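Local coordinates for mannitol dehydrogenase (Pseudomonas fluorescens, PDB 1M2W), which probably catalyses the NAD-dependent interconversion of D-mannitol and D-fructose, and here holds both NAD and D-mannitol in one cleft, at residues Y86-T91 against P255-P260; D230-M235 against I367-E372; L306-F311 against R373-G378. All blocks are in the same frame, centred on the assembly; numbering follows the deposited sequence.

How the contacts relate
Starting from the N terminus, the chain passes 86-91 and 230-235 before returning at 255-260 to close contact 1, which adds the last strand to the edge of the Rossmann sheet. Contact 2 opens within that loop, at 230-235, and closes only at 367-372, so contacts 1 and 2 cross; they also touch, through the Glu87 to Arg231 salt bridge. Contact 2 joins the Rossmann part to the C-terminal part. Contact 3 runs from 306-311 to 373-378, crosses contact 2 and follows contact 1 in series, tying two helices of the C-terminal part. Contacts 2 and 3 share helix 371-375, and both reach NAD and mannitol.

Contact 1. Residues Y86-T91 against P255-P260; sequences YELGDT and PVVCEP
Tyr86 and Glu87 pair with Val257 and Cys258 as parallel strands, and three backbone hydrogen bonds stitch them together. Tyr86 N gives the shortest, to Val256 O at 2.7 Å; Cys258 N returns one to Tyr86 O at 3.2 Å, and Leu88 N carries the pairing one residue past the strand by reaching Cys258 O at 3.0 Å. The same carbonyls of Tyr86 and Cys258 also receive CA-H...O contacts from Val257 and Glu87.

Apolar packing lies on the side of the sheet bearing Tyr86 and Val257. Val257 spreads its two methyls: CG2 touches Tyr86 CD2 at 3.8 Å, while CG1, anti to the backbone N (chi1 160°), meets Leu88 CD1 at 3.6 Å. The other Leu88 methyl, CD2, sits over one face of the Tyr86 ring, toward its rim.

The polar part belongs to Glu87, whose extended chain brings CD to 3.9 Å from Pro260 CA. A water donates to both Glu87 OE2 and Pro260 O and bridges the two segments. OE2 also forms a salt bridge with Arg231, and OE1 accepts from Glu95 N. With an alanine in place of Glu87, Arg231 would probably lose its carboxylate partner and the water one of its two anchors.

Strand 256-258 is an edge strand of the Rossmann-domain sheet, lying alongside strand 83-87; helix 238-248 packs on Tyr86, Leu88 and Pro255, and helix 36-40 on Val256 and Cys258.

Contact 2. Residues D230-M235 against I367-E372; sequences DRITPM and IADQLE. With NAD (nicotinamide-adenine-dinucleotide), chain C; MTL (D-mannitol), chain D.
Gln370 turns its amide onto the backbone of Met235, a selenomethionine in this crystal, and grips it twice: OE1 accepts from Met235 N at 2.9 Å, and NE2 donates to Met235 O at 3.0 Å, with that oxygen nearly in the amide plane. A bend at chi2 (95°) swings the amide round to do this. Beside it, Pro234 CG presses tightly on Ile367 CG1 (3.3 Å), the two side chains crossing at about a right angle. Ile232 CG2 lies 3.5 Å from Asp369 OD2.

Here the loop that follows strand 227-230 of the Rossmann domain meets the lead-in to helix 371-375 of the C-terminal domain, with Gln370 at the helix N-cap position; cofactor and sugar alcohol bind along this loop. Thr233 N donates to the nicotinamide oxygen O7N at 3.0 Å, and NAD N7N returns a weak bond to Thr233 O. Mannitol O1 donates to Asp230 OD1 at 2.6 Å and accepts from Arg231 N at 2.9 Å.

Further out, Arg361 forms a salt bridge with Asp230 OD1. Arg373, itself a mannitol ligand, has its NE held by Asp369 OD1, and Glu259 OE1 accepts from Ile232 N.

Contact 3. Residues L306-F311 against R373-G378; sequences LTYLGF and RVCSDG. With MTL (D-mannitol), chain D; NAD (nicotinamide-adenine-dinucleotide), chain C.
Tyr308 reaches across with its hydroxyl to donate a hydrogen bond to Cys375 O, OH to O 2.7 Å, the oxygen lying at the edge of the ring near its plane. This takes up a carbonyl of the last residue of helix 371-375. The same hydroxyl stands 3.3 Å from Gly378 CA, where the glycine has no side chain in its way.

Sulfur-aromatic contacts come from Cys375, whose SG, anti to the carbonyl carbon (chi1 -67°), lies near the rings of both Tyr308 and Phe311. Cys375 SG approaches the two obliquely, 4.6 Å from the Tyr308 centroid, 47° off the ring normal, and 4.7 Å from the Phe311 centroid.

These residues join short helix 371-375 to helix 289-313, both in the C-terminal domain, whose family belongs to the 6-phosphogluconate dehydrogenase C-terminal clan. The long helix also supplies Lys295, Asn300 and His303 to the mannitol.

Thr307 packs on Val374 chiefly through carbon, CB lying 3.6 Å from Val374 CG1; its OG1 also comes against Val374 CB. Thr307 CG2 sits over the centre of one face of the neighbouring Tyr308 ring.

Polar contacts to the ligand leave from the other side of the short helix. Arg373, bent at chi3, donates from NH1 to mannitol O4 at 2.9 Å, in the guanidinium plane, and from NH2 to mannitol O3 at 2.9 Å. Within the segment, Ser376 OG donates to Arg373 O at 2.6 Å, while Lys381 NZ, another mannitol ligand, bonds to the carbonyls of Val374 and Ser376.

Contact 1. Residues Y86-T91 against P255-P260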
loop_
_atom_site.group_PDB
_atom_site.type_symbol
_atom_site.label_atom_id
_atom_site.label_comp_id
_atom_site.label_asym_id
_atom_site.label_seq_id
_atom_site.Cartn_x
_atom_site.Cartn_y
_atom_site.Cartn_z
ATOM N N TYR A 86 3.834 0.397 -17.617
ATOM C CA TYR A 86 5.177 0.097 -18.158
ATOM C C TYR A 86 5.919 -0.893 -17.290
ATOM O O TYR A 86 6.455 -0.518 -16.242
ATOM C CB TYR A 86 5.902 1.459 -18.237
ATOM C CG TYR A 86 7.258 1.478 -18.871
ATOM C CD1 TYR A 86 7.686 0.448 -19.706
ATOM C CD2 TYR A 86 8.105 2.562 -18.662
ATOM C CE1 TYR A 86 8.967 0.495 -20.345
ATOM C CE2 TYR A 86 9.380 2.616 -19.299
ATOM C CZ TYR A 86 9.779 1.578 -20.121
ATOM O OH TYR A 86 11.047 1.590 -20.677
ATOM N N GLU A 87 5.920 -2.172 -17.690
ATOM C CA GLU A 87 6.598 -3.176 -16.881
ATOM C C GLU A 87 8.113 -3.087 -17.053
ATOM O O GLU A 87 8.614 -2.932 -18.176
ATOM C CB GLU A 87 6.144 -4.601 -17.261
ATOM C CG GLU A 87 4.685 -4.860 -17.026
ATOM C CD GLU A 87 4.292 -6.309 -17.296
ATOM O OE1 GLU A 87 5.056 -7.031 -17.976
ATOM O OE2 GLU A 87 3.208 -6.700 -16.834
ATOM N N LEU A 88 8.839 -3.153 -15.947
ATOM C CA LEU A 88 10.302 -3.127 -16.010
ATOM C C LEU A 88 10.811 -4.318 -15.212
ATOM O O LEU A 88 10.379 -4.563 -14.092
ATOM C CB LEU A 88 10.866 -1.831 -15.431
ATOM C CG LEU A 88 10.617 -0.583 -16.294
ATOM C CD1 LEU A 88 11.182 0.652 -15.535
ATOM C CD2 LEU A 88 11.310 -0.738 -17.669
ATOM N N GLY A 89 11.731 -5.067 -15.810
ATOM C CA GLY A 89 12.261 -6.231 -15.134
ATOM C C GLY A 89 13.489 -6.716 -15.878
ATOM O O GLY A 89 13.722 -6.304 -17.032
ATOM N N ASP A 90 14.237 -7.617 -15.255
ATOM C CA ASP A 90 15.472 -8.092 -15.871
ATOM C C ASP A 90 15.354 -9.189 -16.904
ATOM O O ASP A 90 16.346 -9.816 -17.254
ATOM C CB ASP A 90 16.480 -8.480 -14.786
ATOM C CG ASP A 90 16.912 -7.278 -13.950
ATOM O OD1 ASP A 90 16.790 -6.132 -14.460
ATOM O OD2 ASP A 90 17.369 -7.459 -12.800
ATOM N N THR A 91 14.156 -9.411 -17.415
ATOM C CA THR A 91 13.969 -10.410 -18.452
ATOM C C THR A 91 13.210 -9.760 -19.599
ATOM O O THR A 91 12.967 -8.539 -19.584
ATOM C CB THR A 91 13.186 -11.637 -17.938
ATOM O OG1 THR A 91 11.940 -11.215 -17.375
ATOM C CG2 THR A 91 13.999 -12.382 -16.879
ATOM N N PRO A 255 2.915 7.840 -16.808
ATOM C CA PRO A 255 2.773 6.384 -16.950
ATOM C C PRO A 255 2.962 5.780 -15.560
ATOM O O PRO A 255 3.358 6.491 -14.618
ATOM C CB PRO A 255 3.927 6.011 -17.890
ATOM C CG PRO A 255 5.014 7.073 -17.520
ATOM C CD PRO A 255 4.193 8.341 -17.352
ATOM N N VAL A 256 2.649 4.500 -15.408
ATOM C CA VAL A 256 2.894 3.847 -14.128
ATOM C C VAL A 256 3.868 2.716 -14.423
ATOM O O VAL A 256 3.664 1.952 -15.365
ATOM C CB VAL A 256 1.605 3.296 -13.462
ATOM C CG1 VAL A 256 0.855 2.291 -14.365
ATOM C CG2 VAL A 256 1.998 2.595 -12.141
ATOM N N VAL A 257 4.983 2.686 -13.690
ATOM C CA VAL A 257 5.973 1.611 -13.876
ATOM C C VAL A 257 5.665 0.570 -12.813
ATOM O O VAL A 257 5.253 0.922 -11.698
ATOM C CB VAL A 257 7.402 2.143 -13.626
ATOM C CG1 VAL A 257 8.381 0.991 -13.328
ATOM C CG2 VAL A 257 7.886 2.858 -14.858
ATOM N N CYS A 258 5.829 -0.705 -13.137
ATOM C CA CYS A 258 5.595 -1.760 -12.138
ATOM C C CYS A 258 6.395 -2.979 -12.578
ATOM O O CYS A 258 6.904 -3.019 -13.705
ATOM C CB CYS A 258 4.108 -2.158 -12.063
ATOM S SG CYS A 258 3.388 -2.714 -13.653
ATOM N N GLU A 259 6.516 -3.961 -11.697
ATOM C CA GLU A 259 7.225 -5.207 -12.035
ATOM C C GLU A 259 6.234 -6.121 -12.773
ATOM O O GLU A 259 5.014 -5.896 -12.749
ATOM C CB GLU A 259 7.667 -5.929 -10.747
ATOM C CG GLU A 259 6.417 -6.309 -9.896
ATOM C CD GLU A 259 6.787 -7.141 -8.674
ATOM O OE1 GLU A 259 6.067 -7.076 -7.657
ATOM O OE2 GLU A 259 7.792 -7.894 -8.749
ATOM N N PRO A 260 6.743 -7.161 -13.457
ATOM C CA PRO A 260 5.855 -8.075 -14.176
ATOM C C PRO A 260 4.918 -8.861 -13.248
ATOM O O PRO A 260 3.753 -9.085 -13.583
ATOM C CB PRO A 260 6.836 -9.033 -14.879
ATOM C CG PRO A 260 8.036 -8.186 -15.113
ATOM C CD PRO A 260 8.159 -7.380 -13.841
HETATM O O HOH W 1 2.845 -9.325 -16.085
#

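Contact 2. Residues D230-M235 against I367-E372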
loop_
_atom_site.group_PDB
_atom_site.type_symbol
_atom_site.label_atom_id
_atom_site.label_comp_id
_atom_site.label_asym_id
_atom_site.label_seq_id
_atom_site.Cartn_x
_atom_site.Cartn_y
_atom_site.Cartn_z
ATOM N N ASP A 230 -0.696 -7.566 -4.260
ATOM C CA ASP A 230 0.761 -7.533 -4.440
ATOM C C ASP A 230 1.208 -7.116 -5.850
ATOM O O ASP A 230 0.804 -7.737 -6.836
ATOM C CB ASP A 230 1.325 -8.961 -4.163
ATOM C CG ASP A 230 2.875 -9.032 -4.116
ATOM O OD1 ASP A 230 3.546 -7.978 -4.183
ATOM O OD2 ASP A 230 3.419 -10.159 -4.007
ATOM N N ARG A 231 1.989 -6.028 -5.926
ATOM C CA ARG A 231 2.641 -5.625 -7.161
ATOM C C ARG A 231 3.575 -4.460 -6.813
ATOM O O ARG A 231 3.108 -3.417 -6.348
ATOM C CB ARG A 231 1.676 -5.162 -8.251
ATOM C CG ARG A 231 2.437 -5.035 -9.603
ATOM C CD ARG A 231 1.541 -4.901 -10.805
ATOM N NE ARG A 231 2.162 -5.548 -11.973
ATOM C CZ ARG A 231 1.556 -5.740 -13.139
ATOM N NH1 ARG A 231 0.315 -5.323 -13.337
ATOM N NH2 ARG A 231 2.181 -6.412 -14.113
ATOM N N ILE A 232 4.893 -4.647 -6.996
ATOM C CA ILE A 232 5.830 -3.575 -6.682
ATOM C C ILE A 232 5.670 -2.475 -7.730
ATOM O O ILE A 232 5.755 -2.714 -8.941
ATOM C CB ILE A 232 7.248 -4.119 -6.626
ATOM C CG1 ILE A 232 7.350 -5.108 -5.435
ATOM C CG2 ILE A 232 8.268 -2.970 -6.493
ATOM C CD1 ILE A 232 8.653 -5.935 -5.469
ATOM N N THR A 233 5.429 -1.265 -7.243
ATOM C CA THR A 233 5.179 -0.096 -8.101
ATOM C C THR A 233 5.968 1.108 -7.559
ATOM O O THR A 233 5.579 1.716 -6.562
ATOM C CB THR A 233 3.633 0.230 -8.058
ATOM O OG1 THR A 233 2.901 -0.965 -8.401
ATOM C CG2 THR A 233 3.262 1.331 -9.078
ATOM N N PRO A 234 7.077 1.469 -8.199
ATOM C CA PRO A 234 7.899 2.615 -7.766
ATOM C C PRO A 234 7.193 3.966 -7.930
ATOM O O PRO A 234 6.114 4.094 -8.581
ATOM C CB PRO A 234 9.107 2.582 -8.726
ATOM C CG PRO A 234 9.121 1.186 -9.274
ATOM C CD PRO A 234 7.657 0.810 -9.391
HETATM N N MSE A 235 7.802 5.003 -7.354
HETATM C CA MSE A 235 7.237 6.330 -7.544
HETATM C C MSE A 235 7.580 6.789 -8.953
HETATM O O MSE A 235 8.587 6.386 -9.557
HETATM C CB MSE A 235 7.820 7.333 -6.537
HETATM C CG MSE A 235 7.587 6.899 -5.091
HETATM SE SE MSE A 235 8.298 8.270 -3.814
HETATM C CE MSE A 235 10.185 8.224 -4.271
ATOM N N ILE A 367 13.884 -1.999 -12.517
ATOM C CA ILE A 367 12.779 -1.199 -11.971
ATOM C C ILE A 367 13.148 0.038 -11.163
ATOM O O ILE A 367 12.351 0.973 -11.086
ATOM C CB ILE A 367 11.808 -2.123 -11.146
ATOM C CG1 ILE A 367 10.473 -1.421 -10.865
ATOM C CG2 ILE A 367 12.460 -2.609 -9.859
ATOM C CD1 ILE A 367 9.378 -2.441 -10.494
ATOM N N ALA A 368 14.324 0.050 -10.546
ATOM C CA ALA A 368 14.734 1.215 -9.733
ATOM C C ALA A 368 13.703 1.689 -8.686
ATOM O O ALA A 368 13.296 2.864 -8.653
ATOM C CB ALA A 368 15.109 2.411 -10.676
ATOM N N ASP A 369 13.292 0.788 -7.809
ATOM C CA ASP A 369 12.325 1.135 -6.777
ATOM C C ASP A 369 13.094 1.941 -5.705
ATOM O O ASP A 369 14.136 1.504 -5.241
ATOM C CB ASP A 369 11.759 -0.160 -6.191
ATOM C CG ASP A 369 10.539 0.100 -5.323
ATOM O OD1 ASP A 369 9.981 1.199 -5.451
ATOM O OD2 ASP A 369 10.134 -0.782 -4.545
ATOM N N GLN A 370 12.587 3.118 -5.364
ATOM C CA GLN A 370 13.252 4.044 -4.441
ATOM C C GLN A 370 13.144 3.674 -2.977
ATOM O O GLN A 370 12.046 3.428 -2.502
ATOM C CB GLN A 370 12.663 5.444 -4.609
ATOM C CG GLN A 370 12.667 5.923 -6.067
ATOM C CD GLN A 370 11.358 5.672 -6.814
ATOM O OE1 GLN A 370 10.541 4.877 -6.395
ATOM N NE2 GLN A 370 11.173 6.372 -7.953
ATOM N N LEU A 371 14.280 3.648 -2.273
ATOM C CA LEU A 371 14.237 3.338 -0.853
ATOM C C LEU A 371 13.445 4.452 -0.182
ATOM O O LEU A 371 12.825 4.222 0.846
ATOM C CB LEU A 371 15.659 3.247 -0.264
ATOM C CG LEU A 371 16.451 2.016 -0.698
ATOM C CD1 LEU A 371 17.735 1.995 0.143
ATOM C CD2 LEU A 371 15.647 0.742 -0.465
ATOM N N GLU A 372 13.426 5.663 -0.759
ATOM C CA GLU A 372 12.633 6.720 -0.131
ATOM C C GLU A 372 11.156 6.299 -0.082
ATOM O O GLU A 372 10.439 6.619 0.875
ATOM C CB GLU A 372 12.713 8.067 -0.883
ATOM C CG GLU A 372 11.784 9.068 -0.255
ATOM C CD GLU A 372 11.862 10.476 -0.849
ATOM O OE1 GLU A 372 12.206 11.427 -0.083
ATOM O OE2 GLU A 372 11.561 10.622 -2.057
HETATM P PA NAD C . 0.931 6.871 -4.418
HETATM O O1A NAD C . 1.712 7.749 -3.583
HETATM O O2A NAD C . 1.124 6.704 -5.934
HETATM O O5B NAD C . -0.634 7.215 -4.192
HETATM C C5B NAD C . -1.171 7.180 -2.843
HETATM C C4B NAD C . -2.652 7.577 -3.110
HETATM O O4B NAD C . -3.335 7.566 -1.776
HETATM C C3B NAD C . -2.863 9.038 -3.564
HETATM O O3B NAD C . -4.068 8.987 -4.308
HETATM C C2B NAD C . -2.984 9.800 -2.253
HETATM O O2B NAD C . -3.496 11.140 -2.337
HETATM C C1B NAD C . -3.916 8.852 -1.498
HETATM N N9A NAD C . -3.929 9.084 -0.076
HETATM C C8A NAD C . -2.912 9.248 0.848
HETATM N N7A NAD C . -3.341 9.413 2.092
HETATM C C5A NAD C . -4.733 9.350 1.949
HETATM C C6A NAD C . -5.732 9.446 2.922
HETATM N N6A NAD C . -5.534 9.613 4.232
HETATM N N1A NAD C . -7.079 9.358 2.481
HETATM C C2A NAD C . -7.395 9.176 1.121
HETATM N N3A NAD C . -6.424 9.061 0.123
HETATM C C4A NAD C . -5.097 9.159 0.605
HETATM O O3 NAD C . 1.046 5.409 -3.794
HETATM P PN NAD C . 0.719 3.927 -4.289
HETATM O O1N NAD C . 1.893 3.291 -4.948
HETATM O O2N NAD C . -0.519 4.033 -5.078
HETATM O O5D NAD C . 0.470 3.185 -2.865
HETATM C C5D NAD C . -0.841 3.418 -2.248
HETATM C C4D NAD C . -1.206 2.303 -1.297
HETATM O O4D NAD C . -1.629 1.060 -1.914
HETATM C C3D NAD C . -0.143 1.886 -0.218
HETATM O O3D NAD C . -0.079 2.800 0.851
HETATM C C2D NAD C . -0.523 0.438 0.148
HETATM O O2D NAD C . -1.449 0.235 1.255
HETATM C C1D NAD C . -1.043 -0.091 -1.177
HETATM N N1N NAD C . 0.019 -0.737 -1.993
HETATM C C2N NAD C . 1.105 -0.108 -2.703
HETATM C C3N NAD C . 2.004 -0.983 -3.365
HETATM C C7N NAD C . 3.220 -0.419 -4.101
HETATM O O7N NAD C . 4.139 -1.261 -4.574
HETATM N N7N NAD C . 3.312 0.885 -4.144
HETATM C C4N NAD C . 1.811 -2.413 -3.307
HETATM C C5N NAD C . 0.710 -2.952 -2.597
HETATM C C6N NAD C . -0.178 -2.139 -1.942
HETATM O O1 MTL D . 3.135 -5.575 -3.263
HETATM C C1 MTL D . 4.356 -5.028 -2.726
HETATM C C2 MTL D . 3.982 -3.759 -1.961
HETATM O O2 MTL D . 3.054 -4.045 -0.878
HETATM C C3 MTL D . 5.240 -3.049 -1.447
HETATM O O3 MTL D . 5.934 -2.499 -2.605
HETATM C C4 MTL D . 4.852 -1.902 -0.480
HETATM O O4 MTL D . 4.339 -0.788 -1.218
HETATM C C5 MTL D . 6.085 -1.445 0.301
HETATM O O5 MTL D . 6.537 -2.492 1.158
HETATM C C6 MTL D . 5.773 -0.160 1.158
HETATM O O6 MTL D . 6.874 0.056 2.038
#

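Contact 3. Residues L306-F311 against R373-G378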
loop_
_atom_site.group_PDB
_atom_site.type_symbol
_atom_site.label_atom_id
_atom_site.label_comp_id
_atom_site.label_asym_id
_atom_site.label_seq_id
_atom_site.Cartn_x
_atom_site.Cartn_y
_atom_site.Cartn_z
ATOM N N LEU A 306 15.133 -4.038 4.994
ATOM C CA LEU A 306 16.207 -3.566 4.115
ATOM C C LEU A 306 16.304 -2.060 4.010
ATOM O O LEU A 306 17.410 -1.510 3.887
ATOM C CB LEU A 306 15.981 -4.025 2.666
ATOM C CG LEU A 306 15.894 -5.524 2.397
ATOM C CD1 LEU A 306 15.249 -5.750 1.021
ATOM C CD2 LEU A 306 17.323 -6.116 2.436
ATOM N N THR A 307 15.154 -1.400 4.062
ATOM C CA THR A 307 15.114 0.028 3.694
ATOM C C THR A 307 15.795 1.081 4.556
ATOM O O THR A 307 16.478 1.992 4.005
ATOM C CB THR A 307 13.633 0.425 3.347
ATOM O OG1 THR A 307 13.640 1.526 2.407
ATOM C CG2 THR A 307 12.823 0.791 4.608
ATOM N N TYR A 308 15.682 0.960 5.877
ATOM C CA TYR A 308 16.323 1.948 6.749
ATOM C C TYR A 308 17.807 1.687 6.810
ATOM O O TYR A 308 18.579 2.629 6.716
ATOM C CB TYR A 308 15.641 1.979 8.144
ATOM C CG TYR A 308 14.168 2.299 7.982
ATOM C CD1 TYR A 308 13.188 1.351 8.292
ATOM C CD2 TYR A 308 13.746 3.531 7.455
ATOM C CE1 TYR A 308 11.816 1.623 8.084
ATOM C CE2 TYR A 308 12.393 3.799 7.241
ATOM C CZ TYR A 308 11.429 2.829 7.564
ATOM O OH TYR A 308 10.091 3.080 7.361
ATOM N N LEU A 309 18.229 0.432 6.983
ATOM C CA LEU A 309 19.662 0.103 6.933
ATOM C C LEU A 309 20.222 0.551 5.555
ATOM O O LEU A 309 21.299 1.134 5.459
ATOM C CB LEU A 309 19.870 -1.422 7.046
ATOM C CG LEU A 309 19.526 -2.034 8.416
ATOM C CD1 LEU A 309 19.604 -3.552 8.282
ATOM C CD2 LEU A 309 20.498 -1.565 9.498
ATOM N N GLY A 310 19.470 0.285 4.492
ATOM C CA GLY A 310 19.934 0.647 3.161
ATOM C C GLY A 310 20.123 2.153 3.000
ATOM O O GLY A 310 21.155 2.605 2.455
ATOM N N PHE A 311 19.143 2.934 3.472
ATOM C CA PHE A 311 19.197 4.385 3.384
ATOM C C PHE A 311 20.379 4.928 4.194
ATOM O O PHE A 311 21.079 5.857 3.754
ATOM C CB PHE A 311 17.897 5.019 3.910
ATOM C CG PHE A 311 17.526 6.277 3.209
ATOM C CD1 PHE A 311 16.894 6.222 1.955
ATOM C CD2 PHE A 311 17.860 7.520 3.747
ATOM C CE1 PHE A 311 16.607 7.388 1.242
ATOM C CE2 PHE A 311 17.569 8.710 3.024
ATOM C CZ PHE A 311 16.946 8.621 1.773
ATOM N N ARG A 373 10.690 5.613 -1.124
ATOM C CA ARG A 373 9.309 5.155 -1.155
ATOM C C ARG A 373 9.041 4.097 -0.061
ATOM O O ARG A 373 8.068 4.190 0.708
ATOM C CB ARG A 373 8.993 4.515 -2.531
ATOM C CG ARG A 373 7.537 4.109 -2.672
ATOM C CD ARG A 373 7.321 3.315 -3.947
ATOM N NE ARG A 373 7.837 1.935 -3.841
ATOM C CZ ARG A 373 7.186 0.946 -3.234
ATOM N NH1 ARG A 373 5.979 1.183 -2.662
ATOM N NH2 ARG A 373 7.699 -0.282 -3.234
ATOM N N VAL A 374 9.911 3.098 -0.002
ATOM C CA VAL A 374 9.748 2.006 0.969
ATOM C C VAL A 374 9.904 2.572 2.402
ATOM O O VAL A 374 9.155 2.197 3.288
ATOM C CB VAL A 374 10.761 0.881 0.697
ATOM C CG1 VAL A 374 10.534 -0.276 1.672
ATOM C CG2 VAL A 374 10.561 0.376 -0.712
ATOM N N CYS A 375 10.843 3.510 2.589
ATOM C CA CYS A 375 11.063 4.125 3.901
ATOM C C CYS A 375 9.920 4.957 4.369
ATOM O O CYS A 375 9.672 5.082 5.595
ATOM C CB CYS A 375 12.272 5.100 3.898
ATOM S SG CYS A 375 13.889 4.412 3.665
ATOM N N SER A 376 9.211 5.565 3.418
ATOM C CA SER A 376 8.177 6.498 3.821
ATOM C C SER A 376 7.096 5.975 4.733
ATOM O O SER A 376 6.658 4.833 4.610
ATOM C CB SER A 376 7.519 7.128 2.573
ATOM O OG SER A 376 6.761 6.143 1.918
ATOM N N ASP A 377 6.666 6.831 5.667
ATOM C CA ASP A 377 5.577 6.465 6.553
ATOM C C ASP A 377 5.829 5.257 7.464
ATOM O O ASP A 377 4.942 4.439 7.695
ATOM C CB ASP A 377 4.314 6.231 5.705
ATOM C CG ASP A 377 3.019 6.368 6.508
ATOM O OD1 ASP A 377 3.038 6.788 7.695
ATOM O OD2 ASP A 377 1.946 6.052 5.938
ATOM N N GLY A 378 7.038 5.146 7.967
ATOM C CA GLY A 378 7.346 4.052 8.877
ATOM C C GLY A 378 6.441 4.083 10.111
ATOM O O GLY A 378 6.114 3.025 10.692
HETATM O O1 MTL D . 3.135 -5.575 -3.263
HETATM C C1 MTL D . 4.356 -5.028 -2.726
HETATM C C2 MTL D . 3.982 -3.759 -1.961
HETATM O O2 MTL D . 3.054 -4.045 -0.878
HETATM C C3 MTL D . 5.240 -3.049 -1.447
HETATM O O3 MTL D . 5.934 -2.499 -2.605
HETATM C C4 MTL D . 4.852 -1.902 -0.480
HETATM O O4 MTL D . 4.339 -0.788 -1.218
HETATM C C5 MTL D . 6.085 -1.445 0.301
HETATM O O5 MTL D . 6.537 -2.492 1.158
HETATM C C6 MTL D . 5.773 -0.160 1.158
HETATM O O6 MTL D . 6.874 0.056 2.038
HETATM P PA NAD C . 0.931 6.871 -4.418
HETATM O O1A NAD C . 1.712 7.749 -3.583
HETATM O O2A NAD C . 1.124 6.704 -5.934
HETATM O O5B NAD C . -0.634 7.215 -4.192
HETATM C C5B NAD C . -1.171 7.180 -2.843
HETATM C C4B NAD C . -2.652 7.577 -3.110
HETATM O O4B NAD C . -3.335 7.566 -1.776
HETATM C C3B NAD C . -2.863 9.038 -3.564
HETATM O O3B NAD C . -4.068 8.987 -4.308
HETATM C C2B NAD C . -2.984 9.800 -2.253
HETATM O O2B NAD C . -3.496 11.140 -2.337
HETATM C C1B NAD C . -3.916 8.852 -1.498
HETATM N N9A NAD C . -3.929 9.084 -0.076
HETATM C C8A NAD C . -2.912 9.248 0.848
HETATM N N7A NAD C . -3.341 9.413 2.092
HETATM C C5A NAD C . -4.733 9.350 1.949
HETATM C C6A NAD C . -5.732 9.446 2.922
HETATM N N6A NAD C . -5.534 9.613 4.232
HETATM N N1A NAD C . -7.079 9.358 2.481
HETATM C C2A NAD C . -7.395 9.176 1.121
HETATM N N3A NAD C . -6.424 9.061 0.123
HETATM C C4A NAD C . -5.097 9.159 0.605
HETATM O O3 NAD C . 1.046 5.409 -3.794
HETATM P PN NAD C . 0.719 3.927 -4.289
HETATM O O1N NAD C . 1.893 3.291 -4.948
HETATM O O2N NAD C . -0.519 4.033 -5.078
HETATM O O5D NAD C . 0.470 3.185 -2.865
HETATM C C5D NAD C . -0.841 3.418 -2.248
HETATM C C4D NAD C . -1.206 2.303 -1.297
HETATM O O4D NAD C . -1.629 1.060 -1.914
HETATM C C3D NAD C . -0.143 1.886 -0.218
HETATM O O3D NAD C . -0.079 2.800 0.851
HETATM C C2D NAD C . -0.523 0.438 0.148
HETATM O O2D NAD C . -1.449 0.235 1.255
HETATM C C1D NAD C . -1.043 -0.091 -1.177
HETATM N N1N NAD C . 0.019 -0.737 -1.993
HETATM C C2N NAD C . 1.105 -0.108 -2.703
HETATM C C3N NAD C . 2.004 -0.983 -3.365
HETATM C C7N NAD C . 3.220 -0.419 -4.101
HETATM O O7N NAD C . 4.139 -1.261 -4.574
HETATM N N7N NAD C . 3.312 0.885 -4.144
HETATM C C4N NAD C . 1.811 -2.413 -3.307
HETATM C C5N NAD C . 0.710 -2.952 -2.597
HETATM C C6N NAD C . -0.178 -2.139 -1.942
#